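Local coordinates for protein gamma-glutamyltransferase 1 Threonine peptidase. MEROPS family T03 (Pseudomonas nitroreducens, PDB 7D9E) that probably cleaves gamma-glutamyl compounds such as glutamine and passes the gamma-glutamyl group to water or to an amine acceptor, as in theanine synthesis, at residues I273-R285 and L331-V344. Numbering follows the deposited sequence.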
ATOM      1  N   ILE A 273       6.588  -2.544 -11.907  1.00 20.03           N
ATOM      2  CA  ILE A 273       7.900  -2.721 -12.509  1.00 18.43           C
ATOM      3  C   ILE A 273       8.759  -3.620 -11.636  1.00 17.15           C
ATOM      4  O   ILE A 273       9.418  -4.546 -12.139  1.00 20.23           O
ATOM      5  CB  ILE A 273       8.549  -1.351 -12.780  1.00 19.72           C
ATOM      6  CG1 ILE A 273       7.761  -0.641 -13.891  1.00 24.67           C
ATOM      7  CG2 ILE A 273      10.027  -1.493 -13.143  1.00 22.81           C
ATOM      8  CD1 ILE A 273       8.098   0.820 -14.033  1.00 30.71           C
ATOM      9  N   ALA A 274       8.752  -3.379 -10.321  1.00 16.69           N
ATOM     10  CA  ALA A 274       9.525  -4.228  -9.422  1.00 16.60           C
ATOM     11  C   ALA A 274       9.114  -5.688  -9.545  1.00 19.35           C
ATOM     12  O   ALA A 274       9.973  -6.565  -9.669  1.00 19.36           O
ATOM     13  CB  ALA A 274       9.391  -3.754  -7.980  1.00 18.81           C
ATOM     14  N   LEU A 275       7.808  -5.980  -9.485  1.00 17.48           N
ATOM     15  CA  LEU A 275       7.373  -7.373  -9.584  1.00 16.99           C
ATOM     16  C   LEU A 275       7.703  -7.976 -10.944  1.00 16.89           C
ATOM     17  O   LEU A 275       8.074  -9.149 -11.024  1.00 19.34           O
ATOM     18  CB  LEU A 275       5.880  -7.506  -9.266  1.00 17.33           C
ATOM     19  CG  LEU A 275       5.585  -7.385  -7.768  1.00 16.95           C
ATOM     20  CD1 LEU A 275       4.135  -7.071  -7.513  1.00 18.09           C
ATOM     21  CD2 LEU A 275       5.974  -8.669  -7.063  1.00 20.54           C
ATOM     22  N   ALA A 276       7.573  -7.198 -12.026  1.00 16.67           N
ATOM     23  CA  ALA A 276       7.942  -7.730 -13.338  1.00 18.88           C
ATOM     24  C   ALA A 276       9.410  -8.142 -13.342  1.00 19.92           C
ATOM     25  O   ALA A 276       9.768  -9.217 -13.846  1.00 21.72           O
ATOM     26  CB  ALA A 276       7.666  -6.678 -14.413  1.00 20.00           C
ATOM     27  N   GLN A 277      10.259  -7.333 -12.687  1.00 18.89           N
ATOM     28  CA  GLN A 277      11.682  -7.643 -12.620  1.00 19.17           C
ATOM     29  C   GLN A 277      11.966  -8.786 -11.653  1.00 20.34           C
ATOM     30  O   GLN A 277      12.779  -9.672 -11.955  1.00 20.38           O
ATOM     31  CB  GLN A 277      12.469  -6.397 -12.224  1.00 19.22           C
ATOM     32  CG  GLN A 277      12.450  -5.323 -13.312  1.00 18.57           C
ATOM     33  CD  GLN A 277      13.293  -4.121 -12.956  1.00 19.09           C
ATOM     34  OE1 GLN A 277      13.743  -3.971 -11.829  1.00 23.07           O
ATOM     35  NE2 GLN A 277      13.503  -3.237 -13.925  1.00 21.30           N
ATOM     36  N   LEU A 278      11.331  -8.768 -10.474  1.00 18.68           N
ATOM     37  CA  LEU A 278      11.576  -9.818  -9.483  1.00 16.96           C
ATOM     38  C   LEU A 278      11.169 -11.179 -10.029  1.00 18.42           C
ATOM     39  O   LEU A 278      11.934 -12.157  -9.951  1.00 18.75           O
ATOM     40  CB  LEU A 278      10.812  -9.520  -8.197  1.00 16.83           C
ATOM     41  CG  LEU A 278      11.345  -8.349  -7.373  1.00 18.05           C
ATOM     42  CD1 LEU A 278      10.221  -7.843  -6.469  1.00 17.85           C
ATOM     43  CD2 LEU A 278      12.585  -8.666  -6.560  1.00 18.81           C
ATOM     44  N   ILE A 279       9.958 -11.265 -10.586  1.00 18.58           N
ATOM     45  CA  ILE A 279       9.469 -12.530 -11.128  1.00 18.63           C
ATOM     46  C   ILE A 279      10.281 -12.940 -12.347  1.00 20.94           C
ATOM     47  O   ILE A 279      10.698 -14.098 -12.484  1.00 22.37           O
ATOM     48  CB  ILE A 279       7.964 -12.428 -11.444  1.00 19.75           C
ATOM     49  CG1 ILE A 279       7.175 -12.255 -10.146  1.00 19.44           C
ATOM     50  CG2 ILE A 279       7.492 -13.618 -12.252  1.00 21.73           C
ATOM     51  CD1 ILE A 279       5.739 -11.834 -10.360  1.00 22.25           C
ATOM     52  N   GLY A 280      10.549 -11.986 -13.235  1.00 20.92           N
ATOM     53  CA  GLY A 280      11.257 -12.317 -14.452  1.00 21.03           C
ATOM     54  C   GLY A 280      12.670 -12.785 -14.183  1.00 23.44           C
ATOM     55  O   GLY A 280      13.158 -13.726 -14.815  1.00 23.17           O
ATOM     56  N   ILE A 281      13.350 -12.124 -13.254  1.00 22.06           N
ATOM     57  CA  ILE A 281      14.717 -12.507 -12.940  1.00 21.73           C
ATOM     58  C   ILE A 281      14.729 -13.843 -12.224  1.00 24.84           C
ATOM     59  O   ILE A 281      15.581 -14.698 -12.492  1.00 23.70           O
ATOM     60  CB  ILE A 281      15.406 -11.408 -12.120  1.00 20.79           C
ATOM     61  CG1 ILE A 281      15.648 -10.183 -13.016  1.00 23.52           C
ATOM     62  CG2 ILE A 281      16.715 -11.925 -11.536  1.00 24.87           C
ATOM     63  CD1 ILE A 281      16.116  -8.966 -12.274  1.00 23.93           C
ATOM     64  N   LYS A 282      13.801 -14.050 -11.287  1.00 22.32           N
ATOM     65  CA  LYS A 282      13.782 -15.337 -10.597  1.00 21.13           C
ATOM     66  C   LYS A 282      13.564 -16.480 -11.579  1.00 21.98           C
ATOM     67  O   LYS A 282      14.184 -17.548 -11.455  1.00 24.78           O
ATOM     68  CB  LYS A 282      12.721 -15.374  -9.495  1.00 22.32           C
ATOM     69  CG  LYS A 282      12.639 -16.735  -8.823  1.00 21.87           C
ATOM     70  CD  LYS A 282      11.754 -16.694  -7.601  1.00 22.74           C
ATOM     71  CE  LYS A 282      12.005 -17.911  -6.720  1.00 27.10           C
ATOM     72  NZ  LYS A 282      11.731 -19.163  -7.473  1.00 36.23           N
ATOM     73  N   GLU A 283      12.678 -16.283 -12.563  1.00 22.72           N
ATOM     74  CA  GLU A 283      12.465 -17.314 -13.576  1.00 22.67           C
ATOM     75  C   GLU A 283      13.733 -17.558 -14.389  1.00 24.28           C
ATOM     76  O   GLU A 283      14.076 -18.707 -14.690  1.00 29.34           O
ATOM     77  CB  GLU A 283      11.299 -16.941 -14.489  1.00 27.76           C
ATOM     78  CG  GLU A 283       9.936 -16.888 -13.788  1.00 30.89           C
ATOM     79  CD  GLU A 283       9.283 -18.248 -13.579  1.00 49.50           C
ATOM     80  OE1 GLU A 283       8.688 -18.789 -14.539  1.00 47.95           O
ATOM     81  OE2 GLU A 283       9.330 -18.759 -12.439  1.00 49.92           O
ATOM     82  N   GLN A 284      14.434 -16.481 -14.763  1.00 25.83           N
ATOM     83  CA  GLN A 284      15.674 -16.629 -15.515  1.00 27.91           C
ATOM     84  C   GLN A 284      16.706 -17.427 -14.737  1.00 28.29           C
ATOM     85  O   GLN A 284      17.512 -18.148 -15.333  1.00 30.50           O
ATOM     86  CB  GLN A 284      16.231 -15.240 -15.828  1.00 31.02           C
ATOM     87  CG  GLN A 284      15.590 -14.562 -17.010  1.00 30.87           C
ATOM     88  CD  GLN A 284      15.565 -15.431 -18.244  1.00 45.24           C
ATOM     89  OE1 GLN A 284      16.612 -15.842 -18.744  1.00 42.46           O
ATOM     90  NE2 GLN A 284      14.366 -15.747 -18.723  1.00 46.69           N
ATOM     91  N   ARG A 285      16.702 -17.299 -13.411  1.00 25.56           N
ATOM     92  CA  ARG A 285      17.658 -17.971 -12.537  1.00 25.56           C
ATOM     93  C   ARG A 285      17.093 -19.245 -11.909  1.00 27.74           C
ATOM     94  O   ARG A 285      17.530 -19.635 -10.825  1.00 26.88           O
ATOM     95  CB  ARG A 285      18.169 -17.016 -11.452  1.00 27.25           C
ATOM     96  CG  ARG A 285      18.847 -15.740 -11.964  1.00 29.36           C
ATOM     97  CD  ARG A 285      19.975 -16.053 -12.943  1.00 35.17           C
ATOM     98  NE  ARG A 285      21.064 -16.843 -12.358  1.00 33.99           N
ATOM     99  CZ  ARG A 285      22.299 -16.401 -12.108  1.00 35.74           C
ATOM    100  NH1 ARG A 285      22.675 -15.166 -12.422  1.00 33.52           N
ATOM    101  NH2 ARG A 285      23.190 -17.234 -11.581  1.00 29.97           N
ATOM    102  N   LEU A 331      12.612  -1.078 -19.148  1.00 23.54           N
ATOM    103  CA  LEU A 331      12.858  -1.677 -17.843  1.00 24.24           C
ATOM    104  C   LEU A 331      12.140  -3.001 -17.648  1.00 25.56           C
ATOM    105  O   LEU A 331      12.432  -3.703 -16.675  1.00 23.71           O
ATOM    106  CB  LEU A 331      12.437  -0.703 -16.729  1.00 24.58           C
ATOM    107  CG  LEU A 331      13.284   0.554 -16.563  1.00 27.17           C
ATOM    108  CD1 LEU A 331      12.654   1.523 -15.555  1.00 27.47           C
ATOM    109  CD2 LEU A 331      14.689   0.192 -16.133  1.00 28.45           C
ATOM    110  N   THR A 332      11.214  -3.362 -18.532  1.00 25.94           N
ATOM    111  CA  THR A 332      10.474  -4.613 -18.415  1.00 27.69           C
ATOM    112  C   THR A 332      10.636  -5.496 -19.644  1.00 28.18           C
ATOM    113  O   THR A 332       9.977  -6.540 -19.736  1.00 32.67           O
ATOM    114  CB  THR A 332       8.991  -4.344 -18.155  1.00 28.92           C
ATOM    115  OG1 THR A 332       8.465  -3.524 -19.204  1.00 31.27           O
ATOM    116  CG2 THR A 332       8.788  -3.652 -16.820  1.00 29.11           C
ATOM    117  N   ASP A 333      11.500  -5.112 -20.582  1.00 29.51           N
ATOM    118  CA  ASP A 333      11.734  -5.929 -21.761  1.00 28.90           C
ATOM    119  C   ASP A 333      12.378  -7.259 -21.366  1.00 28.79           C
ATOM    120  O   ASP A 333      13.278  -7.286 -20.524  1.00 28.93           O
ATOM    121  CB  ASP A 333      12.686  -5.204 -22.693  1.00 28.46           C
ATOM    122  CG  ASP A 333      12.838  -5.915 -24.011  1.00 45.07           C
ATOM    123  OD1 ASP A 333      12.020  -5.684 -24.925  1.00 53.18           O
ATOM    124  OD2 ASP A 333      13.801  -6.689 -24.131  1.00 45.54           O
ATOM    125  N   PRO A 334      11.945  -8.374 -21.954  1.00 32.61           N
ATOM    126  CA  PRO A 334      12.555  -9.671 -21.597  1.00 34.74           C
ATOM    127  C   PRO A 334      14.069  -9.719 -21.762  1.00 31.87           C
ATOM    128  O   PRO A 334      14.745 -10.408 -20.983  1.00 34.04           O
ATOM    129  CB  PRO A 334      11.879 -10.671 -22.550  1.00 33.89           C
ATOM    130  CG  PRO A 334      10.760  -9.935 -23.228  1.00 48.23           C
ATOM    131  CD  PRO A 334      10.683  -8.536 -22.705  1.00 40.46           C
ATOM    132  N   LYS A 335      14.619  -9.029 -22.761  1.00 32.57           N
ATOM    133  CA  LYS A 335      16.067  -9.031 -22.961  1.00 33.13           C
ATOM    134  C   LYS A 335      16.773  -8.269 -21.850  1.00 32.08           C
ATOM    135  O   LYS A 335      17.869  -8.646 -21.422  1.00 32.92           O
ATOM    136  CB  LYS A 335      16.402  -8.411 -24.318  1.00 40.47           C
ATOM    137  CG  LYS A 335      15.972  -9.263 -25.500  1.00 45.03           C
ATOM    138  N   TYR A 336      16.162  -7.188 -21.376  1.00 30.07           N
ATOM    139  CA  TYR A 336      16.727  -6.459 -20.249  1.00 29.24           C
ATOM    140  C   TYR A 336      16.668  -7.299 -18.980  1.00 28.81           C
ATOM    141  O   TYR A 336      17.643  -7.380 -18.224  1.00 28.43           O
ATOM    142  CB  TYR A 336      15.954  -5.151 -20.081  1.00 28.26           C
ATOM    143  CG  TYR A 336      16.380  -4.350 -18.881  1.00 25.17           C
ATOM    144  CD1 TYR A 336      17.598  -3.678 -18.881  1.00 28.97           C
ATOM    145  CD2 TYR A 336      15.593  -4.281 -17.758  1.00 24.43           C
ATOM    146  CE1 TYR A 336      18.005  -2.950 -17.805  1.00 28.02           C
ATOM    147  CE2 TYR A 336      15.994  -3.553 -16.650  1.00 24.68           C
ATOM    148  CZ  TYR A 336      17.203  -2.887 -16.691  1.00 26.27           C
ATOM    149  OH  TYR A 336      17.623  -2.155 -15.614  1.00 29.21           O
ATOM    150  N   ILE A 337      15.518  -7.916 -18.717  1.00 25.94           N
ATOM    151  CA  ILE A 337      15.388  -8.793 -17.556  1.00 25.61           C
ATOM    152  C   ILE A 337      16.427  -9.911 -17.606  1.00 25.95           C
ATOM    153  O   ILE A 337      17.011 -10.274 -16.578  1.00 27.44           O
ATOM    154  CB  ILE A 337      13.945  -9.317 -17.470  1.00 28.04           C
ATOM    155  CG1 ILE A 337      13.023  -8.180 -17.008  1.00 34.74           C
ATOM    156  CG2 ILE A 337      13.872 -10.529 -16.539  1.00 34.39           C
ATOM    157  CD1 ILE A 337      11.548  -8.440 -17.231  1.00 39.01           C
ATOM    158  N   ALA A 338      16.688 -10.464 -18.796  1.00 26.80           N
ATOM    159  CA  ALA A 338      17.723 -11.489 -18.901  1.00 30.20           C
ATOM    160  C   ALA A 338      19.098 -10.920 -18.562  1.00 31.58           C
ATOM    161  O   ALA A 338      19.897 -11.573 -17.879  1.00 32.12           O
ATOM    162  CB  ALA A 338      17.731 -12.102 -20.302  1.00 33.83           C
ATOM    163  N   LYS A 339      19.401  -9.714 -19.047  1.00 33.11           N
ATOM    164  CA  LYS A 339      20.690  -9.098 -18.746  1.00 30.39           C
ATOM    165  C   LYS A 339      20.858  -8.865 -17.249  1.00 30.24           C
ATOM    166  O   LYS A 339      21.904  -9.175 -16.670  1.00 31.15           O
ATOM    167  CB  LYS A 339      20.838  -7.782 -19.518  1.00 34.54           C
ATOM    168  CG  LYS A 339      22.186  -7.115 -19.329  1.00 43.53           C
ATOM    169  N   ARG A 340      19.832  -8.316 -16.600  1.00 26.04           N
ATOM    170  CA  ARG A 340      19.938  -8.047 -15.171  1.00 24.61           C
ATOM    171  C   ARG A 340      20.021  -9.342 -14.378  1.00 26.03           C
ATOM    172  O   ARG A 340      20.723  -9.407 -13.363  1.00 28.39           O
ATOM    173  CB  ARG A 340      18.753  -7.200 -14.696  1.00 25.81           C
ATOM    174  CG  ARG A 340      18.727  -5.834 -15.344  1.00 27.91           C
ATOM    175  CD  ARG A 340      19.880  -4.977 -14.855  1.00 28.35           C
ATOM    176  NE  ARG A 340      19.528  -4.169 -13.686  1.00 27.43           N
ATOM    177  CZ  ARG A 340      20.379  -3.373 -13.048  1.00 24.57           C
ATOM    178  NH1 ARG A 340      21.652  -3.311 -13.415  1.00 25.69           N
ATOM    179  NH2 ARG A 340      19.948  -2.627 -12.045  1.00 24.67           N
ATOM    180  N   ALA A 341      19.309 -10.381 -14.826  1.00 24.63           N
ATOM    181  CA  ALA A 341      19.405 -11.680 -14.169  1.00 25.59           C
ATOM    182  C   ALA A 341      20.828 -12.206 -14.215  1.00 26.92           C
ATOM    183  O   ALA A 341      21.273 -12.877 -13.277  1.00 27.80           O
ATOM    184  CB  ALA A 341      18.473 -12.681 -14.842  1.00 25.20           C
ATOM    185  N   GLY A 342      21.555 -11.917 -15.293  1.00 30.55           N
ATOM    186  CA  GLY A 342      22.936 -12.348 -15.397  1.00 31.43           C
ATOM    187  C   GLY A 342      23.850 -11.762 -14.348  1.00 32.94           C
ATOM    188  O   GLY A 342      24.915 -12.338 -14.080  1.00 34.69           O
ATOM    189  N   GLU A 343      23.457 -10.637 -13.741  1.00 29.93           N
ATOM    190  CA  GLU A 343      24.276  -9.983 -12.730  1.00 30.98           C
ATOM    191  C   GLU A 343      24.184 -10.672 -11.377  1.00 29.00           C
ATOM    192  O   GLU A 343      25.071 -10.485 -10.537  1.00 32.04           O
ATOM    193  CB  GLU A 343      23.810  -8.540 -12.516  1.00 31.00           C
ATOM    194  CG  GLU A 343      23.952  -7.627 -13.717  1.00 30.43           C
ATOM    195  CD  GLU A 343      23.583  -6.189 -13.387  1.00 35.19           C
ATOM    196  OE1 GLU A 343      23.662  -5.783 -12.191  1.00 31.74           O
ATOM    197  OE2 GLU A 343      23.192  -5.463 -14.317  1.00 35.70           O
ATOM    198  N   VAL A 344      23.113 -11.432 -11.143  1.00 25.79           N
ATOM    199  CA  VAL A 344      22.905 -12.069  -9.852  1.00 25.14           C
ATOM    200  C   VAL A 344      24.061 -13.010  -9.553  1.00 28.66           C
ATOM    201  O   VAL A 344      24.422 -13.869 -10.369  1.00 29.20           O
ATOM    202  CB  VAL A 344      21.565 -12.816  -9.855  1.00 27.83           C
ATOM    203  CG1 VAL A 344      21.462 -13.755  -8.649  1.00 30.43           C
ATOM    204  CG2 VAL A 344      20.416 -11.819  -9.861  1.00 28.30           C
TER
HETATM  205  O   HOH W   1      16.748  -4.235 -12.667  1.00 24.83           O
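Helix 273-284 crosses helix 334-343 at -66°, their axes 8.7 Å apart at closest approach, and the backbones come nearest where the CA atoms of I281 and A341 lie 4.9 Å apart. G280 permits this closeness: I337 CG2 rests against its backbone, 3.5 Å from G280 C, where a side chain on the glycine would collide. I281 fills the next place; with CG1 beside the backbone N (chi1 -70°), its CG2 lies anti to that N and reaches A341 CB at 3.8 Å and V344 CG2 beyond, while CD1 meets R340 CB. A341 CB also touches Q284 CB. Just before helix 334-343, the extended side chain of Q277 sends NE2 to L331 O, an almost straight bond of 3.0 Å with the oxygen in the amide plane. The same nitrogen lies at the edge of the Y336 ring and is also bonded to D313, which accepts from Y336 OH as well. At the far end, bends at chi2 and chi3 bring the R285 guanidinium to the A341 carbonyl, V344 CG1 over one face. NH1 donates to A341 O (2.8 Å), 6° out of the guanidinium plane, and weakly to V344 O (3.0 Å). V344 N reaches A341 O from the opposite face of the carbonyl plane. R285 NE forms a salt bridge with D288. Replacing R285 with an alanine would probably leave D288 without its charged mate and the turn at A341-V344 less firmly tied to helix 273-284. In this Ntn-clan gamma-glutamyltranspeptidase large subunit, L275 and I279 pack on antiparallel strands 248-257 and 260-264, and helix 334-343 covers another side of their helix in a glycine-containing helix-helix crossing.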